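Lactate dehydrogenase, adjacent gene encodes predicted malate dehydrogenase (Cryptosporidium parvum, PDB 4ND2) probably catalyses the reversible, NAD-dependent interconversion of (S)-lactate and pyruvate, and is seen here holding pyruvate and a cofactor analog. Local coordinates at residues 248-253 with 282-287. Numbering follows the deposited sequence.
Sequences LKDKKA and GVEDIL
K252 and E284 bring their CA atoms to 8.1 Å, too far for backbone pairing, so side chains alone join residues 248-253 to 282-287. D250, at positive phi (52°), leaves the preceding helix in a Schellman motif; K252, also at positive phi, forms a G1 beta bulge with A253 opposite I278. The ammonium of K252 is the hub of a three-residue salt-bridge network: NZ lies 2.8 Å from OE2 of E284, on its syn lone pair, and 2.8 Å from OD1 of D250, again on the syn side. A weak bond from NZ to OE1 of E284, at 3.3 Å, makes the grip on that carboxylate lopsided. The K252 chain bends at chi2 (-58°) and then extends, carrying NZ to both carboxylates; E284, extended beyond CG, crosses it at about a right angle. The lysine charge probably offsets the repulsion between D250 OD1 and E284 OE1, 4.0 Å apart. The backbone amides of K280 and N281 bond to these same two oxygens, and R4 of a neighbouring subunit takes D250 OD2. Within the alpha/beta C-terminal domain, away from the pyruvate site, the network ties the helix 234-248 to strand 253-261 link to strand 284-286, outermost of its three-strand antiparallel sheet within this chain, beside central strand 270-279, whose I277 packs against K252.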
# COMPACT_ATOMS: atom_id res chain seq x y z
N LEU A 248 10.06 1.08 -14.30
CA LEU A 248 10.69 0.09 -13.41
C LEU A 248 9.88 -1.20 -13.27
O LEU A 248 10.46 -2.27 -13.11
CB LEU A 248 10.95 0.70 -12.03
CG LEU A 248 12.03 1.79 -11.97
CD1 LEU A 248 12.00 2.51 -10.63
CD2 LEU A 248 13.41 1.20 -12.22
N LYS A 249 8.56 -1.09 -13.33
CA LYS A 249 7.68 -2.25 -13.21
C LYS A 249 7.16 -2.75 -14.57
O LYS A 249 6.37 -3.69 -14.61
CB LYS A 249 6.52 -1.93 -12.28
CG LYS A 249 6.97 -1.67 -10.85
CD LYS A 249 5.86 -1.07 -10.00
CE LYS A 249 6.10 -1.29 -8.51
NZ LYS A 249 6.33 -2.72 -8.14
N ASP A 250 7.62 -2.13 -15.66
CA ASP A 250 7.25 -2.55 -17.01
C ASP A 250 5.73 -2.64 -17.16
O ASP A 250 5.20 -3.65 -17.61
CB ASP A 250 7.92 -3.89 -17.35
CG ASP A 250 7.70 -4.31 -18.81
OD1 ASP A 250 7.71 -3.44 -19.70
OD2 ASP A 250 7.52 -5.52 -19.04
N LYS A 251 5.05 -1.57 -16.76
CA LYS A 251 3.58 -1.59 -16.66
C LYS A 251 2.83 -1.60 -17.99
O LYS A 251 1.68 -2.02 -18.03
CB LYS A 251 3.09 -0.38 -15.86
CG LYS A 251 3.37 -0.44 -14.37
CD LYS A 251 2.60 0.67 -13.67
CE LYS A 251 3.03 0.82 -12.22
NZ LYS A 251 2.28 1.93 -11.56
N LYS A 252 3.48 -1.12 -19.05
CA LYS A 252 2.77 -0.79 -20.30
C LYS A 252 1.63 0.18 -19.98
O LYS A 252 0.51 0.03 -20.48
CB LYS A 252 2.24 -2.05 -21.01
CG LYS A 252 3.21 -3.22 -21.05
CD LYS A 252 4.53 -2.88 -21.72
CE LYS A 252 5.41 -4.11 -21.83
NZ LYS A 252 6.78 -3.80 -22.30
N ALA A 253 1.92 1.17 -19.14
CA ALA A 253 0.93 2.14 -18.71
C ALA A 253 0.76 3.22 -19.77
O ALA A 253 1.72 3.61 -20.43
CB ALA A 253 1.35 2.78 -17.39
N GLY A 282 11.31 1.92 -22.08
CA GLY A 282 11.04 3.36 -22.11
C GLY A 282 9.72 3.66 -22.79
O GLY A 282 8.72 3.00 -22.52
N VAL A 283 9.72 4.66 -23.68
CA VAL A 283 8.55 4.98 -24.48
C VAL A 283 8.45 3.95 -25.60
O VAL A 283 9.26 3.95 -26.52
CB VAL A 283 8.63 6.41 -25.07
CG1 VAL A 283 7.43 6.69 -25.97
CG2 VAL A 283 8.71 7.44 -23.95
N GLU A 284 7.46 3.07 -25.51
CA GLU A 284 7.35 1.92 -26.40
C GLU A 284 6.34 2.11 -27.54
O GLU A 284 6.40 1.41 -28.55
CB GLU A 284 7.03 0.66 -25.59
CG GLU A 284 8.15 0.29 -24.63
CD GLU A 284 7.83 -0.89 -23.73
OE1 GLU A 284 8.67 -1.21 -22.86
OE2 GLU A 284 6.75 -1.50 -23.87
N ASP A 285 5.41 3.05 -27.37
CA ASP A 285 4.42 3.35 -28.40
C ASP A 285 3.74 4.69 -28.11
O ASP A 285 3.86 5.22 -27.00
CB ASP A 285 3.37 2.24 -28.48
CG ASP A 285 2.74 2.10 -29.86
OD1 ASP A 285 1.78 1.31 -29.99
OD2 ASP A 285 3.18 2.77 -30.82
N ILE A 286 3.06 5.23 -29.11
CA ILE A 286 2.23 6.43 -28.95
C ILE A 286 0.83 6.13 -29.48
O ILE A 286 0.69 5.60 -30.58
CB ILE A 286 2.83 7.64 -29.69
CG1 ILE A 286 4.13 8.09 -29.01
CG2 ILE A 286 1.83 8.79 -29.74
CD1 ILE A 286 4.95 9.06 -29.83
N LEU A 287 -0.19 6.48 -28.71
CA LEU A 287 -1.58 6.27 -29.11
C LEU A 287 -2.14 7.50 -29.83
O LEU A 287 -1.80 8.63 -29.50
CB LEU A 287 -2.46 5.97 -27.89
CG LEU A 287 -2.03 4.79 -27.01
CD1 LEU A 287 -3.04 4.59 -25.89
CD2 LEU A 287 -1.87 3.52 -27.82